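PDB 2WAC: Cg7008-pa from Drosophila melanogaster, which is an endonuclease acting on both RNA and DNA, associates with the RNA-induced silencing complex, and binds symmetrically dimethylated arginine peptides through its Tudor domain. Local coordinates for residues Ala201-Ala206 and Ala212-Gly217; Leu16-Gln21 and Ala161-Pro166. All coordinates share one frame; numbering follows the deposited sequence.

Contact 1 of 2, residues Ala201-Ala206 and Ala212-Gly217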
loop_
_atom_site.group_PDB
_atom_site.type_symbol
_atom_site.label_atom_id
_atom_site.label_comp_id
_atom_site.label_asym_id
_atom_site.label_seq_id
_atom_site.Cartn_x
_atom_site.Cartn_y
_atom_site.Cartn_z
ATOM N N ALA A 201 6.797 -22.973 10.341
ATOM C CA ALA A 201 6.119 -24.261 10.193
ATOM C C ALA A 201 5.333 -24.355 8.884
ATOM O O ALA A 201 5.312 -25.408 8.244
ATOM C CB ALA A 201 5.205 -24.517 11.385
ATOM N N ALA A 202 4.688 -23.254 8.497
ATOM C CA ALA A 202 3.975 -23.169 7.223
ATOM C C ALA A 202 4.928 -23.349 6.037
ATOM O O ALA A 202 4.617 -24.082 5.094
ATOM C CB ALA A 202 3.224 -21.849 7.115
ATOM N N GLN A 203 6.086 -22.687 6.099
ATOM C CA GLN A 203 7.130 -22.840 5.078
ATOM C C GLN A 203 7.584 -24.292 4.973
ATOM O O GLN A 203 7.752 -24.824 3.870
ATOM C CB GLN A 203 8.331 -21.930 5.369
ATOM C CG GLN A 203 9.496 -22.131 4.405
ATOM C CD GLN A 203 10.674 -21.225 4.690
ATOM O OE1 GLN A 203 10.676 -20.053 4.318
ATOM N NE2 GLN A 203 11.695 -21.772 5.339
ATOM N N GLU A 204 7.772 -24.921 6.131
ATOM C CA GLU A 204 8.172 -26.322 6.222
ATOM C C GLU A 204 7.154 -27.280 5.612
ATOM O O GLU A 204 7.530 -28.256 4.963
ATOM C CB GLU A 204 8.444 -26.708 7.677
ATOM C CG GLU A 204 9.917 -26.730 8.044
ATOM C CD GLU A 204 10.699 -27.774 7.264
ATOM O OE1 GLU A 204 10.258 -28.943 7.208
ATOM O OE2 GLU A 204 11.760 -27.424 6.708
ATOM N N ALA A 205 5.871 -26.997 5.836
ATOM C CA ALA A 205 4.785 -27.798 5.279
ATOM C C ALA A 205 4.770 -27.720 3.754
ATOM O O ALA A 205 4.598 -28.737 3.076
ATOM C CB ALA A 205 3.448 -27.347 5.850
ATOM N N ALA A 206 4.959 -26.509 3.229
ATOM C CA ALA A 206 5.044 -26.271 1.788
ATOM C C ALA A 206 6.255 -26.972 1.179
ATOM O O ALA A 206 6.189 -27.466 0.050
ATOM C CB ALA A 206 5.092 -24.777 1.495
ATOM N N ALA A 212 5.089 -25.215 -5.315
ATOM C CA ALA A 212 5.588 -24.040 -6.039
ATOM C C ALA A 212 7.113 -23.900 -6.058
ATOM O O ALA A 212 7.787 -24.639 -6.778
ATOM C CB ALA A 212 4.906 -22.761 -5.532
ATOM N N ILE A 213 7.650 -22.965 -5.269
ATOM C CA ILE A 213 9.101 -22.721 -5.235
ATOM C C ILE A 213 9.880 -23.907 -4.658
ATOM O O ILE A 213 11.086 -24.026 -4.878
ATOM C CB ILE A 213 9.485 -21.398 -4.489
ATOM C CG1 ILE A 213 9.308 -21.537 -2.966
ATOM C CG2 ILE A 213 8.715 -20.200 -5.068
ATOM C CD1 ILE A 213 9.795 -20.338 -2.151
ATOM N N TRP A 214 9.183 -24.780 -3.931
ATOM C CA TRP A 214 9.800 -25.965 -3.335
ATOM C C TRP A 214 9.626 -27.222 -4.198
ATOM O O TRP A 214 9.821 -28.340 -3.714
ATOM C CB TRP A 214 9.236 -26.218 -1.930
ATOM C CG TRP A 214 9.268 -25.022 -1.026
ATOM C CD1 TRP A 214 8.206 -24.243 -0.663
ATOM C CD2 TRP A 214 10.415 -24.468 -0.370
ATOM N NE1 TRP A 214 8.620 -23.240 0.180
ATOM C CE2 TRP A 214 9.971 -23.354 0.376
ATOM C CE3 TRP A 214 11.777 -24.806 -0.339
ATOM C CZ2 TRP A 214 10.841 -22.570 1.144
ATOM C CZ3 TRP A 214 12.641 -24.028 0.428
ATOM C CH2 TRP A 214 12.166 -22.922 1.160
ATOM N N LYS A 215 9.274 -27.038 -5.470
ATOM C CA LYS A 215 9.001 -28.162 -6.373
ATOM C C LYS A 215 10.160 -29.161 -6.479
ATOM O O LYS A 215 9.938 -30.371 -6.429
ATOM C CB LYS A 215 8.586 -27.668 -7.766
ATOM C CG LYS A 215 8.020 -28.763 -8.667
ATOM C CD LYS A 215 7.604 -28.231 -10.027
ATOM C CE LYS A 215 7.177 -29.370 -10.942
ATOM N NZ LYS A 215 6.743 -28.885 -12.280
ATOM N N TYR A 216 11.386 -28.654 -6.608
ATOM C CA TYR A 216 12.555 -29.516 -6.835
ATOM C C TYR A 216 13.511 -29.667 -5.644
ATOM O O TYR A 216 14.676 -30.030 -5.828
ATOM C CB TYR A 216 13.340 -29.055 -8.070
ATOM C CG TYR A 216 12.577 -29.092 -9.378
ATOM C CD1 TYR A 216 11.717 -30.148 -9.689
ATOM C CD2 TYR A 216 12.742 -28.079 -10.322
ATOM C CE1 TYR A 216 11.025 -30.180 -10.899
ATOM C CE2 TYR A 216 12.060 -28.103 -11.532
ATOM C CZ TYR A 216 11.204 -29.154 -11.815
ATOM O OH TYR A 216 10.530 -29.176 -13.014
ATOM N N GLY A 217 13.016 -29.398 -4.437
ATOM C CA GLY A 217 13.780 -29.600 -3.197
ATOM C C GLY A 217 15.272 -29.332 -3.293
ATOM O O GLY A 217 16.089 -30.238 -3.097
#
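Gln-203 and Ala-206, one turn apart on the last helix, receive the indole of Trp-214 from the C-terminal tail. CG of the glutamine, and then its amide carbon CD, do the touching: CG of Gln-203 lies 3.6 Å from CZ2 of Trp-214. The chain is extended as far as CD, with CG opposite the backbone N (chi1 175°), and crosses the indole at about a right angle; the amide beyond is turned, its plane 54° from the ring. At the pyrrole end, CB of Ala-206 meets CD1 of Trp-214 at 3.8 Å. Gln-203 O lies over the rim of one indole face and CG1 of the adjacent Ile-213 over the rim of the opposite one. No hydrogen bond joins the segments; the contact is van der Waals packing. With an alanine in place of Trp-214, Gln-203 CG and Ala-206 CB would probably lose their partner, and the tail would be less firmly held to the helix. Gln-203 OE1 accepts a hydrogen bond from Ala-184 N, and Leu-183 touches Gln-203, Ile-213 and Trp-214, so the tail and helix 193-208 share strand 183-184, while helix 172-178 reaches Gln-203 through Val-177.

Contact 2 of 2, residues Leu16-Gln21 and Ala161-Pro166; sequences LTFFAQ and ATLRDP
Phe-18 and Leu-163 meet in the interior of the OB-fold beta barrel of the staphylococcal nuclease-like domain, part of this extended Tudor module. Strands 17-22 and 159-164 are not neighbours in the barrel: strand 113-118 runs between them, and they meet through side chains alone, with no hydrogen bond across. Phe-18 and Leu-163 reach toward each other from opposite directions. The isobutyl group of Leu-163 is laid against the far end of the phenyl ring, where CD1 of Leu-163 sits over one face, 3.9 Å from the centroid of the Phe-18 ring and 18° off its normal, a CH-pi contact displaced toward the rim. The second branch touches the ring tip, CD2 of Leu-163 being 3.7 Å from CZ of Phe-18, and CG of Leu-163 approaches that same CZ, so the whole fork lies against one side of the ring end. Phe-18 places CG between its backbone N and carbonyl carbon (chi1 61°), a rotation that carries the ring across to the other strand. Ala-161, two residues earlier on the same strand as Leu-163, adds its methyl: CB of Ala-161 comes to 4.2 Å from CZ of Phe-18, meeting the ring obliquely. All three residues are buried, and their side chains meet through carbon alone. Around this pair, Val-9 of strand 5-12 and Leu-148 of strand 145-152 each touch both Phe-18 and Leu-163, and Val-146 touches Leu-163 as well. Phe-137 of helix 127-141 packs on Leu-163 and on Leu-16, while backbone bonds from Phe-18 to Tyr-116 fasten strand 17-22 to strand 113-118.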
loop_
_atom_site.group_PDB
_atom_site.type_symbol
_atom_site.label_atom_id
_atom_site.label_comp_id
_atom_site.label_asym_id
_atom_site.label_seq_id
_atom_site.Cartn_x
_atom_site.Cartn_y
_atom_site.Cartn_z
ATOM N N LEU A 16 6.016 -6.185 -1.704
ATOM C CA LEU A 16 4.926 -6.628 -0.825
ATOM C C LEU A 16 4.637 -5.694 0.353
ATOM O O LEU A 16 4.198 -6.135 1.416
ATOM C CB LEU A 16 5.112 -8.084 -0.370
ATOM C CG LEU A 16 4.823 -9.180 -1.403
ATOM C CD1 LEU A 16 5.202 -10.537 -0.856
ATOM C CD2 LEU A 16 3.364 -9.183 -1.833
ATOM N N THR A 17 4.902 -4.405 0.163
ATOM C CA THR A 17 4.280 -3.398 1.007
ATOM C C THR A 17 2.928 -3.097 0.366
ATOM O O THR A 17 2.709 -3.402 -0.812
ATOM C CB THR A 17 5.136 -2.109 1.180
ATOM O OG1 THR A 17 5.198 -1.382 -0.053
ATOM C CG2 THR A 17 6.548 -2.443 1.660
ATOM N N PHE A 18 2.010 -2.535 1.143
ATOM C CA PHE A 18 0.681 -2.224 0.634
ATOM C C PHE A 18 0.127 -0.981 1.309
ATOM O O PHE A 18 0.511 -0.652 2.432
ATOM C CB PHE A 18 -0.276 -3.417 0.816
ATOM C CG PHE A 18 -0.484 -3.820 2.254
ATOM C CD1 PHE A 18 0.365 -4.740 2.864
ATOM C CD2 PHE A 18 -1.531 -3.278 2.997
ATOM C CE1 PHE A 18 0.181 -5.109 4.195
ATOM C CE2 PHE A 18 -1.721 -3.638 4.329
ATOM C CZ PHE A 18 -0.865 -4.558 4.929
ATOM N N PHE A 19 -0.770 -0.292 0.609
ATOM C CA PHE A 19 -1.495 0.833 1.178
ATOM C C PHE A 19 -2.920 0.413 1.491
ATOM O O PHE A 19 -3.567 -0.271 0.691
ATOM C CB PHE A 19 -1.503 2.023 0.214
ATOM C CG PHE A 19 -0.181 2.726 0.099
ATOM C CD1 PHE A 19 0.858 2.173 -0.646
ATOM C CD2 PHE A 19 0.021 3.955 0.717
ATOM C CE1 PHE A 19 2.082 2.829 -0.763
ATOM C CE2 PHE A 19 1.236 4.615 0.608
ATOM C CZ PHE A 19 2.271 4.051 -0.133
ATOM N N ALA A 20 -3.405 0.827 2.657
ATOM C CA ALA A 20 -4.761 0.508 3.081
ATOM C C ALA A 20 -5.522 1.755 3.525
ATOM O O ALA A 20 -4.954 2.646 4.157
ATOM C CB ALA A 20 -4.736 -0.528 4.199
ATOM N N GLN A 21 -6.806 1.805 3.173
ATOM C CA GLN A 21 -7.721 2.832 3.665
ATOM C C GLN A 21 -8.565 2.259 4.795
ATOM O O GLN A 21 -8.946 1.091 4.757
ATOM C CB GLN A 21 -8.661 3.305 2.552
ATOM C CG GLN A 21 -8.013 4.116 1.440
ATOM C CD GLN A 21 -8.936 4.306 0.240
ATOM O OE1 GLN A 21 -9.966 3.640 0.118
ATOM N NE2 GLN A 21 -8.558 5.207 -0.660
ATOM N N ALA A 161 2.396 -5.448 9.407
ATOM C CA ALA A 161 0.978 -5.742 9.597
ATOM C C ALA A 161 0.565 -7.078 8.989
ATOM O O ALA A 161 1.049 -7.458 7.920
ATOM C CB ALA A 161 0.121 -4.613 9.025
ATOM N N THR A 162 -0.324 -7.788 9.677
ATOM C CA THR A 162 -0.986 -8.948 9.083
ATOM C C THR A 162 -2.332 -8.531 8.499
ATOM O O THR A 162 -2.927 -7.539 8.927
ATOM C CB THR A 162 -1.200 -10.106 10.092
ATOM O OG1 THR A 162 -1.876 -9.620 11.259
ATOM C CG2 THR A 162 0.135 -10.736 10.489
ATOM N N LEU A 163 -2.793 -9.295 7.511
ATOM C CA LEU A 163 -4.109 -9.100 6.914
ATOM C C LEU A 163 -4.904 -10.393 7.005
ATOM O O LEU A 163 -4.378 -11.475 6.740
ATOM C CB LEU A 163 -3.996 -8.646 5.453
ATOM C CG LEU A 163 -3.346 -7.291 5.156
ATOM C CD1 LEU A 163 -3.301 -7.055 3.652
ATOM C CD2 LEU A 163 -4.070 -6.144 5.860
ATOM N N ARG A 164 -6.175 -10.266 7.373
ATOM C CA ARG A 164 -7.027 -11.412 7.661
ATOM C C ARG A 164 -8.352 -11.295 6.911
ATOM O O ARG A 164 -8.904 -10.199 6.793
ATOM C CB ARG A 164 -7.284 -11.472 9.170
ATOM C CG ARG A 164 -7.889 -12.763 9.669
ATOM C CD ARG A 164 -7.899 -12.829 11.192
ATOM N NE ARG A 164 -9.083 -12.203 11.781
ATOM C CZ ARG A 164 -9.512 -12.427 13.021
ATOM N NH1 ARG A 164 -8.857 -13.265 13.817
ATOM N NH2 ARG A 164 -10.601 -11.815 13.470
ATOM N N ASP A 165 -8.858 -12.421 6.406
ATOM C CA ASP A 165 -10.205 -12.459 5.838
ATOM C C ASP A 165 -11.227 -12.377 6.973
ATOM O O ASP A 165 -11.133 -13.127 7.942
ATOM C CB ASP A 165 -10.429 -13.724 5.000
ATOM C CG ASP A 165 -11.767 -13.716 4.276
ATOM O OD1 ASP A 165 -12.792 -14.074 4.895
ATOM O OD2 ASP A 165 -11.793 -13.352 3.083
ATOM N N PRO A 166 -12.211 -11.463 6.854
ATOM C CA PRO A 166 -13.192 -11.262 7.926
ATOM C C PRO A 166 -14.088 -12.474 8.177
ATOM O O PRO A 166 -14.607 -12.632 9.283
ATOM C CB PRO A 166 -14.045 -10.092 7.419
ATOM C CG PRO A 166 -13.268 -9.473 6.307
ATOM C CD PRO A 166 -12.457 -10.571 5.707
#

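Overall arrangement
From the N terminus, the chain enters contact 2 on strand 17-22, then passes through helix 26-42 and the antiparallel Tudor sheet, which includes much of the dimethylarginine-binding region 62-90, before returning to the first sheet through strand 113-118. Strand 159-164 then closes this loop of 139 residues, so contact 2 joins strands of the nuclease-like barrel that are separated in sequence by the Tudor sheet. Contact 1 follows in series and closes a short link of five residues, the end of the helix included, folding the C-terminal tail back on helix 193-208. The two neither nest nor cross; the centres of contact 1 and contact 2 are about 24 Å apart, and the nearest atoms of contact 1 and contact 2 about 11 Å.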